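Local coordinates for protein group 1 truncated hemoglobin (Tetrahymena pyriformis, PDB 3AQ9) that probably binds and carries oxygen at a single heme, in a 2/2 fold globin linked to nitric oxide detoxification, at residues Tyr8-Gly13 and Asp101-Glu106; Asn15-Ala20 and Phe53-Leu58; Lys26-Asp31 and His36-Thr41. The protein carries 1 engineered substitution. All coordinates share one frame; numbering follows the deposited sequence.

Interaction 1 of 3, residues Tyr8-Gly13 and Asp101-Glu106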
loop_
_atom_site.group_PDB
_atom_site.type_symbol
_atom_site.label_atom_id
_atom_site.label_comp_id
_atom_site.label_asym_id
_atom_site.label_seq_id
_atom_site.Cartn_x
_atom_site.Cartn_y
_atom_site.Cartn_z
ATOM N N TYR A 8 2.413 -11.300 -5.936
ATOM C CA TYR A 8 2.444 -11.782 -4.559
ATOM C C TYR A 8 3.424 -12.936 -4.324
ATOM O O TYR A 8 4.228 -12.853 -3.364
ATOM C CB TYR A 8 1.047 -12.236 -4.177
ATOM C CG TYR A 8 0.919 -12.900 -2.798
ATOM C CD1 TYR A 8 0.793 -12.006 -1.703
ATOM C CD2 TYR A 8 0.674 -14.299 -2.653
ATOM C CE1 TYR A 8 0.603 -12.530 -0.466
ATOM C CE2 TYR A 8 0.447 -14.831 -1.332
ATOM C CZ TYR A 8 0.348 -13.777 -0.313
ATOM O OH TYR A 8 0.106 -13.999 1.022
ATOM N N GLU A 9 3.411 -13.972 -5.181
ATOM C CA GLU A 9 4.382 -15.067 -4.942
ATOM C C GLU A 9 5.837 -14.541 -5.196
ATOM O O GLU A 9 6.807 -14.930 -4.475
ATOM C CB GLU A 9 4.053 -16.176 -5.898
ATOM C CG GLU A 9 2.830 -16.886 -5.535
ATOM C CD GLU A 9 2.434 -17.955 -6.599
ATOM O OE1 GLU A 9 2.338 -17.691 -7.802
ATOM O OE2 GLU A 9 2.300 -19.108 -6.216
ATOM N N LYS A 10 5.973 -13.675 -6.223
ATOM C CA LYS A 10 7.289 -13.201 -6.579
ATOM C C LYS A 10 7.882 -12.370 -5.421
ATOM O O LYS A 10 9.111 -12.372 -5.246
ATOM C CB LYS A 10 7.219 -12.390 -7.865
ATOM C CG LYS A 10 7.130 -13.270 -9.126
ATOM C CD LYS A 10 6.643 -12.401 -10.321
ATOM C CE LYS A 10 6.733 -13.139 -11.713
ATOM N NZ LYS A 10 6.414 -11.976 -12.602
ATOM N N LEU A 11 7.030 -11.674 -4.679
ATOM C CA LEU A 11 7.474 -10.857 -3.483
ATOM C C LEU A 11 7.922 -11.695 -2.325
ATOM O O LEU A 11 8.557 -11.158 -1.399
ATOM C CB LEU A 11 6.270 -9.938 -2.951
ATOM C CG LEU A 11 6.040 -8.936 -3.905
ATOM C CD1 LEU A 11 4.808 -8.138 -3.505
ATOM C CD2 LEU A 11 7.352 -8.079 -4.051
ATOM N N GLY A 12 7.489 -12.944 -2.264
ATOM C CA GLY A 12 7.744 -13.845 -1.125
ATOM C C GLY A 12 6.485 -14.291 -0.404
ATOM O O GLY A 12 6.573 -14.901 0.662
ATOM N N GLY A 13 5.300 -14.004 -0.974
ATOM C CA GLY A 13 4.119 -14.578 -0.365
ATOM C C GLY A 13 3.682 -13.936 0.981
ATOM O O GLY A 13 4.020 -12.773 1.269
ATOM N N ASP A 101 14.069 -4.750 -8.799
ATOM C CA ASP A 101 13.371 -3.608 -9.417
ATOM C C ASP A 101 12.218 -4.061 -10.335
ATOM O O ASP A 101 11.142 -3.426 -10.350
ATOM C CB ASP A 101 14.311 -2.713 -10.193
ATOM C CG ASP A 101 15.354 -2.027 -9.311
ATOM O OD1 ASP A 101 15.119 -1.764 -8.104
ATOM O OD2 ASP A 101 16.441 -1.767 -9.862
ATOM N N ALA A 102 12.427 -5.180 -11.042
ATOM C CA ALA A 102 11.398 -5.595 -12.048
ATOM C C ALA A 102 10.094 -5.938 -11.356
ATOM O O ALA A 102 9.000 -5.522 -11.822
ATOM C CB ALA A 102 11.853 -6.759 -12.930
ATOM N N VAL A 103 10.179 -6.635 -10.202
ATOM C CA VAL A 103 8.977 -7.024 -9.483
ATOM C C VAL A 103 8.363 -5.813 -8.781
ATOM O O VAL A 103 7.124 -5.636 -8.745
ATOM C CB VAL A 103 9.295 -8.217 -8.495
ATOM C CG1 VAL A 103 8.081 -8.447 -7.538
ATOM C CG2 VAL A 103 9.648 -9.448 -9.415
ATOM N N ILE A 104 9.211 -4.927 -8.250
ATOM C CA ILE A 104 8.658 -3.740 -7.643
ATOM C C ILE A 104 7.863 -2.978 -8.701
ATOM O O ILE A 104 6.777 -2.451 -8.428
ATOM C CB ILE A 104 9.751 -2.824 -7.095
ATOM C CG1 ILE A 104 10.444 -3.559 -5.872
ATOM C CG2 ILE A 104 9.130 -1.491 -6.600
ATOM C CD1 ILE A 104 11.692 -2.817 -5.504
ATOM N N ASN A 105 8.386 -2.931 -9.912
ATOM C CA ASN A 105 7.656 -2.132 -10.951
ATOM C C ASN A 105 6.325 -2.776 -11.316
ATOM O O ASN A 105 5.337 -2.065 -11.542
ATOM C CB ASN A 105 8.534 -2.009 -12.207
ATOM C CG ASN A 105 9.760 -1.091 -11.963
ATOM O OD1 ASN A 105 9.763 -0.250 -10.996
ATOM N ND2 ASN A 105 10.814 -1.229 -12.831
ATOM N N GLU A 106 6.299 -4.116 -11.386
ATOM C CA GLU A 106 5.029 -4.814 -11.665
ATOM C C GLU A 106 4.003 -4.478 -10.569
ATOM O O GLU A 106 2.838 -4.204 -10.845
ATOM C CB GLU A 106 5.218 -6.337 -11.767
ATOM C CG GLU A 106 5.839 -6.832 -13.122
ATOM C CD GLU A 106 5.100 -6.174 -14.395
ATOM O OE1 GLU A 106 5.823 -5.393 -15.119
ATOM O OE2 GLU A 106 3.838 -6.370 -14.709
#
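Val103 and Leu11 form the tight centre of this contact, a small example of how two short helical stretches can adhere through a single branched side chain. The CD2 methyl of Leu11 lies 3.6 Å from CG1 of Val103, and the two side chains cross obliquely. Because CG1 of Val103 is anti to the backbone N (chi1 169°), that methyl is directed at Leu11. Leu11 also packs on Leu94 of helix 80-96 and on Met17 of helix 13-28, whereas Ile104 points away from helix 7-11 and packs on Ala91 and Leu94.

Lys10 makes the looser, outer side. Only the root of its long chain takes part: CB of Lys10 rests 4.0 Å from CG1 and 4.1 Å from CG2 of Val103, while the extended methylenes carry the ammonium outward. NZ of Lys10 stays 6.5 Å from OE2 of Glu106, too far for an ion pair, although the opposite charges may still attract weakly.

Just beyond Leu11 the helix closes in a Schellman motif. Gly13 N bonds to Tyr8 O at 2.9 Å and Gly12 N to Glu9 O at 3.0 Å, with Gly12 at phi 117°, where a side chain would jam against the preceding carbonyl.

This surface contact joins the start of the globin to helix 101-112, with the Leu11 side chain about 12 Å from the heme. With burial of methyl groups as its cement, and no polar bond between the segments, its specificity probably rests on shape complementarity rather than on directional bonds.

Interaction 2 of 3, residues Asn15-Ala20 and Phe53-Leu58. With HEM (protoporphyrin IX containing Fe), chain C.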
loop_
_atom_site.group_PDB
_atom_site.type_symbol
_atom_site.label_atom_id
_atom_site.label_comp_id
_atom_site.label_asym_id
_atom_site.label_seq_id
_atom_site.Cartn_x
_atom_site.Cartn_y
_atom_site.Cartn_z
ATOM N N ASN A 15 4.506 -14.339 4.188
ATOM C CA ASN A 15 5.455 -13.821 5.213
ATOM C C ASN A 15 6.080 -12.542 4.734
ATOM O O ASN A 15 6.397 -11.652 5.553
ATOM C CB ASN A 15 6.519 -14.812 5.422
ATOM C CG ASN A 15 5.995 -16.095 6.111
ATOM O OD1 ASN A 15 4.827 -16.137 6.503
ATOM N ND2 ASN A 15 6.780 -17.130 6.110
ATOM N N ALA A 16 6.222 -12.392 3.394
ATOM C CA ALA A 16 6.793 -11.116 2.877
ATOM C C ALA A 16 5.755 -9.994 2.997
ATOM O O ALA A 16 6.136 -8.881 3.365
ATOM C CB ALA A 16 7.189 -11.237 1.357
ATOM N N MET A 17 4.491 -10.246 2.733
ATOM C CA MET A 17 3.501 -9.198 2.810
ATOM C C MET A 17 3.373 -8.752 4.298
ATOM O O MET A 17 3.170 -7.535 4.551
ATOM C CB MET A 17 2.135 -9.665 2.324
ATOM C CG MET A 17 1.264 -8.482 2.290
ATOM S SD MET A 17 1.698 -7.223 0.933
ATOM C CE MET A 17 2.348 -8.628 -0.260
ATOM N N LYS A 18 3.348 -9.695 5.202
ATOM C CA LYS A 18 3.223 -9.360 6.626
ATOM C C LYS A 18 4.364 -8.515 7.131
ATOM O O LYS A 18 4.200 -7.753 8.119
ATOM C CB LYS A 18 3.065 -10.625 7.492
ATOM C CG LYS A 18 1.620 -11.167 7.197
ATOM C CD LYS A 18 1.486 -12.319 8.212
ATOM C CE LYS A 18 0.043 -12.791 8.087
ATOM N NZ LYS A 18 -0.082 -13.820 9.144
ATOM N N ALA A 19 5.566 -8.711 6.580
ATOM C CA ALA A 19 6.728 -7.847 6.930
ATOM C C ALA A 19 6.657 -6.494 6.145
ATOM O O ALA A 19 6.985 -5.439 6.682
ATOM C CB ALA A 19 8.040 -8.590 6.624
ATOM N N ALA A 20 6.173 -6.504 4.916
ATOM C CA ALA A 20 6.219 -5.281 4.098
ATOM C C ALA A 20 5.253 -4.199 4.623
ATOM O O ALA A 20 5.601 -3.023 4.665
ATOM C CB ALA A 20 5.814 -5.671 2.673
ATOM N N PHE A 53 -5.779 -6.031 1.521
ATOM C CA PHE A 53 -6.026 -5.364 0.229
ATOM C C PHE A 53 -4.871 -5.590 -0.772
ATOM O O PHE A 53 -5.078 -6.012 -1.911
ATOM C CB PHE A 53 -6.181 -3.832 0.408
ATOM C CG PHE A 53 -6.635 -3.175 -0.852
ATOM C CD1 PHE A 53 -7.910 -3.425 -1.300
ATOM C CD2 PHE A 53 -5.800 -2.237 -1.533
ATOM C CE1 PHE A 53 -8.419 -2.775 -2.489
ATOM C CE2 PHE A 53 -6.267 -1.624 -2.699
ATOM C CZ PHE A 53 -7.592 -1.869 -3.188
ATOM N N LEU A 54 -3.628 -5.353 -0.334
ATOM C CA LEU A 54 -2.511 -5.560 -1.234
ATOM C C LEU A 54 -2.326 -7.031 -1.556
ATOM O O LEU A 54 -1.922 -7.343 -2.676
ATOM C CB LEU A 54 -1.195 -4.973 -0.676
ATOM C CG LEU A 54 -1.263 -3.443 -0.494
ATOM C CD1 LEU A 54 0.146 -3.058 0.262
ATOM C CD2 LEU A 54 -1.473 -2.689 -1.824
ATOM N N THR A 55 -2.604 -7.952 -0.629
ATOM C CA THR A 55 -2.501 -9.387 -0.940
ATOM C C THR A 55 -3.457 -9.688 -2.059
ATOM O O THR A 55 -3.128 -10.402 -2.977
ATOM C CB THR A 55 -2.895 -10.175 0.292
ATOM O OG1 THR A 55 -1.827 -9.903 1.302
ATOM C CG2 THR A 55 -2.873 -11.689 0.052
ATOM N N MET A 56 -4.691 -9.183 -1.898
ATOM C CA MET A 56 -5.695 -9.464 -2.990
ATOM C C MET A 56 -5.209 -8.804 -4.305
ATOM O O MET A 56 -5.221 -9.426 -5.396
ATOM C CB MET A 56 -7.026 -8.807 -2.535
ATOM C CG MET A 56 -8.180 -8.962 -3.650
ATOM S SD MET A 56 -8.057 -7.541 -4.802
ATOM C CE MET A 56 -8.544 -6.171 -3.653
ATOM N N LEU A 57 -4.757 -7.574 -4.262
ATOM C CA LEU A 57 -4.506 -6.840 -5.523
ATOM C C LEU A 57 -3.336 -7.500 -6.294
ATOM O O LEU A 57 -3.304 -7.482 -7.550
ATOM C CB LEU A 57 -4.077 -5.399 -5.170
ATOM C CG LEU A 57 -4.501 -4.218 -5.910
ATOM C CD1 LEU A 57 -6.118 -4.325 -6.271
ATOM C CD2 LEU A 57 -4.233 -2.993 -5.167
ATOM N N LEU A 58 -2.355 -8.047 -5.506
ATOM C CA LEU A 58 -1.185 -8.580 -6.122
ATOM C C LEU A 58 -1.264 -10.063 -6.390
ATOM O O LEU A 58 -0.259 -10.697 -6.756
ATOM C CB LEU A 58 0.065 -8.225 -5.228
ATOM C CG LEU A 58 0.240 -6.674 -5.092
ATOM C CD1 LEU A 58 1.492 -6.457 -4.111
ATOM C CD2 LEU A 58 0.420 -6.015 -6.458
HETATM C CHA HEM C . -7.765 3.760 4.430
HETATM C CHB HEM C . -4.542 7.430 3.912
HETATM C CHC HEM C . -3.317 5.728 -0.428
HETATM C CHD HEM C . -5.378 1.464 0.849
HETATM C C1A HEM C . -7.001 4.893 4.651
HETATM C C2A HEM C . -7.116 5.801 5.803
HETATM C C3A HEM C . -6.219 6.754 5.666
HETATM C C4A HEM C . -5.520 6.575 4.413
HETATM C CMA HEM C . -5.866 7.945 6.572
HETATM C CAA HEM C . -8.049 5.502 7.044
HETATM C CBA HEM C . -9.130 6.437 7.628
HETATM C CGA HEM C . -9.289 5.661 9.074
HETATM O O1A HEM C . -9.959 4.566 9.100
HETATM O O2A HEM C . -8.464 5.836 10.052
HETATM C C1B HEM C . -4.003 7.282 2.603
HETATM C C2B HEM C . -3.200 8.340 2.012
HETATM C C3B HEM C . -2.947 7.907 0.766
HETATM C C4B HEM C . -3.526 6.591 0.679
HETATM C CMB HEM C . -2.783 9.678 2.618
HETATM C CAB HEM C . -2.171 8.701 -0.293
HETATM C CBB HEM C . -2.764 8.676 -1.477
HETATM C C1C HEM C . -3.713 4.379 -0.421
HETATM C C2C HEM C . -3.301 3.400 -1.397
HETATM C C3C HEM C . -3.867 2.245 -0.994
HETATM C C4C HEM C . -4.620 2.455 0.206
HETATM C CMC HEM C . -2.338 3.708 -2.617
HETATM C CAC HEM C . -3.739 0.804 -1.615
HETATM C CBC HEM C . -3.274 0.633 -2.852
HETATM C C1D HEM C . -6.224 1.752 1.928
HETATM C C2D HEM C . -7.030 0.730 2.542
HETATM C C3D HEM C . -7.746 1.432 3.585
HETATM C C4D HEM C . -7.302 2.785 3.498
HETATM C CMD HEM C . -7.189 -0.762 2.217
HETATM C CAD HEM C . -8.721 0.824 4.557
HETATM C CBD HEM C . -10.108 0.766 4.078
HETATM C CGD HEM C . -10.952 -0.005 5.119
HETATM O O1D HEM C . -12.043 -0.458 4.785
HETATM O O2D HEM C . -10.623 0.105 6.377
HETATM N NA HEM C . -6.014 5.437 3.843
HETATM N NB HEM C . -4.286 6.143 1.824
HETATM N NC HEM C . -4.511 3.804 0.523
HETATM N ND HEM C . -6.317 3.035 2.532
HETATM FE FE HEM C . -5.308 4.629 2.173
HETATM O O HOH W 1 -3.607 3.753 3.268
#
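Met17 meets helix 43-57 with an unusually folded side chain, its CG methylene set against the hydroxyl of Thr55 and its sulfur against the flank of Leu54. CG stands anti to the backbone N (chi1 -173°), which sends the chain across the gap and sets CG of Met17 3.5 Å from OG1 of Thr55. The turn at chi2 then brings SD of Met17 4.0 Å from CB of Leu54, the Met17 side chain crossing that of Leu54 at about a right angle. Beyond the sulfur, chi3 is unusual at 31°, but it moves only CE, and the position of that methyl is doubtful. Tyr8 and Leu11 of helix 7-11 also pack on Met17, which therefore plugs a junction of three helices.

The hydroxyl of Thr55 is not left without a partner beside the apolar Met17: it is hydrogen-bonded to the carbonyl O of Thr51, one turn back in its own helix. What it offers Met17 is simply van der Waals contact.

Phe53 and Leu54 of the same helix also line the heme pocket. Leu54 places CD2 3.9 Å from the vinyl carbon CBC of the heme, so one side chain bridges methionine and cofactor. Phe53 reaches the same vinyl: CBC lies in the ring plane at its edge, CE2 of Phe53 is 3.7 Å from CAC of the heme, and CB of Phe53 lies at the same distance from the heme methyl CMD. Tyr64 meets the Phe53 ring edge-to-face. The ferric heme iron holds a water at 2.2 Å.

In globin terms the contact joins the B and E helices. Its polarisable, uncharged chemistry implies that the E helix, carrier of Phe53 and Leu54, meets the B helix here by apolar fit.

Interaction 3 of 3, residues Lys26-Asp31 and His36-Thr41. With HEM (protoporphyrin IX containing Fe), chain C.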
loop_
_atom_site.group_PDB
_atom_site.type_symbol
_atom_site.label_atom_id
_atom_site.label_comp_id
_atom_site.label_asym_id
_atom_site.label_seq_id
_atom_site.Cartn_x
_atom_site.Cartn_y
_atom_site.Cartn_z
ATOM N N LYS A 26 6.141 2.172 8.831
ATOM C CA LYS A 26 7.210 2.886 9.521
ATOM C C LYS A 26 7.711 4.029 8.621
ATOM O O LYS A 26 8.030 5.127 9.124
ATOM C CB LYS A 26 8.385 1.905 9.841
ATOM C CG LYS A 26 9.599 2.505 10.469
ATOM C CD LYS A 26 10.650 1.418 10.550
ATOM C CE LYS A 26 11.932 1.631 11.338
ATOM N NZ LYS A 26 12.475 2.895 10.930
ATOM N N LYS A 27 7.793 3.799 7.311
ATOM C CA LYS A 27 8.316 4.882 6.455
ATOM C C LYS A 27 7.233 5.924 6.284
ATOM O O LYS A 27 7.522 7.118 6.348
ATOM C CB LYS A 27 8.643 4.298 5.058
ATOM C CG LYS A 27 9.928 3.395 5.235
ATOM C CD LYS A 27 10.266 2.897 3.759
ATOM C CE LYS A 27 11.448 1.849 3.839
ATOM N NZ LYS A 27 12.705 2.450 4.293
ATOM N N VAL A 28 5.993 5.482 6.035
ATOM C CA VAL A 28 4.900 6.502 5.816
ATOM C C VAL A 28 4.737 7.394 7.057
ATOM O O VAL A 28 4.567 8.625 6.914
ATOM C CB VAL A 28 3.577 5.739 5.510
ATOM C CG1 VAL A 28 2.324 6.620 5.677
ATOM C CG2 VAL A 28 3.605 5.138 4.075
ATOM N N LEU A 29 4.823 6.808 8.259
ATOM C CA LEU A 29 4.608 7.593 9.466
ATOM C C LEU A 29 5.785 8.485 9.807
ATOM O O LEU A 29 5.713 9.253 10.781
ATOM C CB LEU A 29 4.327 6.625 10.678
ATOM C CG LEU A 29 2.985 5.867 10.477
ATOM C CD1 LEU A 29 2.740 4.716 11.602
ATOM C CD2 LEU A 29 1.693 6.808 10.469
ATOM N N ALA A 30 6.858 8.419 9.012
ATOM C CA ALA A 30 8.015 9.322 9.153
ATOM C C ALA A 30 8.089 10.308 7.967
ATOM O O ALA A 30 9.027 11.130 7.862
ATOM C CB ALA A 30 9.315 8.543 9.272
ATOM N N ASP A 31 7.114 10.217 7.051
ATOM C CA ASP A 31 7.175 10.993 5.816
ATOM C C ASP A 31 6.283 12.235 5.967
ATOM O O ASP A 31 5.097 12.114 6.204
ATOM C CB ASP A 31 6.645 10.120 4.634
ATOM C CG ASP A 31 6.897 10.769 3.271
ATOM O OD1 ASP A 31 6.718 12.029 3.140
ATOM O OD2 ASP A 31 7.205 10.094 2.287
ATOM N N HIS A 36 0.684 12.635 8.681
ATOM C CA HIS A 36 -0.400 13.183 9.539
ATOM C C HIS A 36 -1.800 12.640 9.204
ATOM O O HIS A 36 -2.683 12.790 10.019
ATOM C CB HIS A 36 -0.454 14.707 9.332
ATOM C CG HIS A 36 -0.313 15.102 7.891
ATOM N ND1 HIS A 36 0.912 15.163 7.242
ATOM C CD2 HIS A 36 -1.262 15.475 6.968
ATOM C CE1 HIS A 36 0.713 15.670 6.027
ATOM N NE2 HIS A 36 -0.594 15.817 5.810
ATOM N N PHE A 37 -2.029 12.095 7.983
ATOM C CA PHE A 37 -3.330 11.568 7.634
ATOM C C PHE A 37 -3.747 10.421 8.562
ATOM O O PHE A 37 -4.936 10.164 8.731
ATOM C CB PHE A 37 -3.378 11.079 6.179
ATOM C CG PHE A 37 -3.386 12.227 5.222
ATOM C CD1 PHE A 37 -2.205 12.615 4.614
ATOM C CD2 PHE A 37 -4.573 12.899 4.948
ATOM C CE1 PHE A 37 -2.147 13.740 3.742
ATOM C CE2 PHE A 37 -4.548 13.996 4.073
ATOM C CZ PHE A 37 -3.318 14.420 3.510
ATOM N N PHE A 38 -2.743 9.788 9.174
ATOM C CA PHE A 38 -2.992 8.655 10.043
ATOM C C PHE A 38 -3.053 8.984 11.498
ATOM O O PHE A 38 -3.016 8.051 12.355
ATOM C CB PHE A 38 -1.866 7.651 9.790
ATOM C CG PHE A 38 -1.843 7.181 8.383
ATOM C CD1 PHE A 38 -0.996 7.799 7.404
ATOM C CD2 PHE A 38 -2.737 6.174 7.980
ATOM C CE1 PHE A 38 -1.098 7.459 6.024
ATOM C CE2 PHE A 38 -2.761 5.741 6.590
ATOM C CZ PHE A 38 -1.950 6.379 5.619
ATOM N N LYS A 39 -3.142 10.270 11.843
ATOM C CA LYS A 39 -3.063 10.655 13.259
ATOM C C LYS A 39 -4.130 9.959 14.115
ATOM O O LYS A 39 -3.896 9.609 15.307
ATOM C CB LYS A 39 -3.181 12.217 13.356
ATOM C CG LYS A 39 -3.425 12.683 14.805
ATOM C CD LYS A 39 -4.047 14.083 14.846
ATOM C CE LYS A 39 -4.242 14.534 16.350
ATOM N NZ LYS A 39 -5.153 15.706 16.303
ATOM N N ASN A 40 -5.341 9.826 13.595
ATOM C CA ASN A 40 -6.441 9.204 14.399
ATOM C C ASN A 40 -6.765 7.779 13.968
ATOM O O ASN A 40 -7.781 7.240 14.363
ATOM C CB ASN A 40 -7.715 9.984 14.215
ATOM C CG ASN A 40 -7.630 11.340 14.829
ATOM O OD1 ASN A 40 -7.092 11.494 15.912
ATOM N ND2 ASN A 40 -8.100 12.338 14.115
ATOM N N THR A 41 -5.844 7.145 13.257
ATOM C CA THR A 41 -6.059 5.826 12.713
ATOM C C THR A 41 -5.573 4.728 13.630
ATOM O O THR A 41 -4.510 4.802 14.278
ATOM C CB THR A 41 -5.353 5.695 11.314
ATOM O OG1 THR A 41 -5.960 6.641 10.384
ATOM C CG2 THR A 41 -5.592 4.316 10.711
HETATM C CHA HEM C . -7.765 3.760 4.430
HETATM C CHB HEM C . -4.542 7.430 3.912
HETATM C CHC HEM C . -3.317 5.728 -0.428
HETATM C CHD HEM C . -5.378 1.464 0.849
HETATM C C1A HEM C . -7.001 4.893 4.651
HETATM C C2A HEM C . -7.116 5.801 5.803
HETATM C C3A HEM C . -6.219 6.754 5.666
HETATM C C4A HEM C . -5.520 6.575 4.413
HETATM C CMA HEM C . -5.866 7.945 6.572
HETATM C CAA HEM C . -8.049 5.502 7.044
HETATM C CBA HEM C . -9.130 6.437 7.628
HETATM C CGA HEM C . -9.289 5.661 9.074
HETATM O O1A HEM C . -9.959 4.566 9.100
HETATM O O2A HEM C . -8.464 5.836 10.052
HETATM C C1B HEM C . -4.003 7.282 2.603
HETATM C C2B HEM C . -3.200 8.340 2.012
HETATM C C3B HEM C . -2.947 7.907 0.766
HETATM C C4B HEM C . -3.526 6.591 0.679
HETATM C CMB HEM C . -2.783 9.678 2.618
HETATM C CAB HEM C . -2.171 8.701 -0.293
HETATM C CBB HEM C . -2.764 8.676 -1.477
HETATM C C1C HEM C . -3.713 4.379 -0.421
HETATM C C2C HEM C . -3.301 3.400 -1.397
HETATM C C3C HEM C . -3.867 2.245 -0.994
HETATM C C4C HEM C . -4.620 2.455 0.206
HETATM C CMC HEM C . -2.338 3.708 -2.617
HETATM C CAC HEM C . -3.739 0.804 -1.615
HETATM C CBC HEM C . -3.274 0.633 -2.852
HETATM C C1D HEM C . -6.224 1.752 1.928
HETATM C C2D HEM C . -7.030 0.730 2.542
HETATM C C3D HEM C . -7.746 1.432 3.585
HETATM C C4D HEM C . -7.302 2.785 3.498
HETATM C CMD HEM C . -7.189 -0.762 2.217
HETATM C CAD HEM C . -8.721 0.824 4.557
HETATM C CBD HEM C . -10.108 0.766 4.078
HETATM C CGD HEM C . -10.952 -0.005 5.119
HETATM O O1D HEM C . -12.043 -0.458 4.785
HETATM O O2D HEM C . -10.623 0.105 6.377
HETATM N NA HEM C . -6.014 5.437 3.843
HETATM N NB HEM C . -4.286 6.143 1.824
HETATM N NC HEM C . -4.511 3.804 0.523
HETATM N ND HEM C . -6.317 3.035 2.532
HETATM FE FE HEM C . -5.308 4.629 2.173
HETATM O O HOH W 1 -3.607 3.753 3.268
#
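The Phe38 ring has the heme methyl CMA over one face and the iron-bound water at its edge, in the ring plane, while Val28 and Leu29 come at it obliquely. It is the hub of the link between the B and E helices of the 2/2 globin fold, where the chain leaves helix 13-28 through a type I turn from Val28 to Asp31 and doubles back beside the cofactor. The ring of Phe37 has CD2 of His36 above one face, and the heme methyl CMB approaches it obliquely, 3.6 Å from CD1.

Across the link, CG1 of Val28 touches CE1 of Phe38 at 3.5 Å, and CD2 of Leu29 lies 3.7 Å from its CB. The Val28 and Leu29 side chains each run at about a right angle to that of Phe38. Val28 has CG1 anti to the backbone N (chi1 163°), which points this branch at the ring. From its far end Phe38 reaches the porphyrin, with CZ 3.3 Å from the meso carbon CHB. Tyr25 adds an edge-to-face partner, and Phe37 has another in His82.

Cutting this ring back to an alanine would probably open a gap between Val28 and the heme, leaving the valine methyl and the porphyrin edge at CHB without their shared neighbour.

Outside this apolar wedge the chemistry turns polar. Asp31 pairs with Arg33 in a salt bridge, and a second type I turn, from Phe38 to Thr41, brings a hydroxyl to the cofactor's carboxylate: OG1 of Thr41 donates a 2.7 Å hydrogen bond to O2A of the heme propionate.

Overall arrangement
Interactions 1 and 2 pack helix on helix, whereas interaction 3 packs a helix end on the loop that follows it, where the bond to the heme propionate is also made. Interaction 1 is a surface contact; interactions 2 and 3 are buried and both touch the heme, although their centres lie about 19 Å apart. Interactions 2 and 3 also share helix 13-28, near its start and at its end respectively. Interactions 1 and 2 meet directly, with Tyr8 N 2.9 Å from Leu58 O in a probable hydrogen bond, whereas interaction 3 lies on the opposite side of the chain's centre from interaction 1. Methyl packing serves the first, a thioether the second, and an aromatic ring the third.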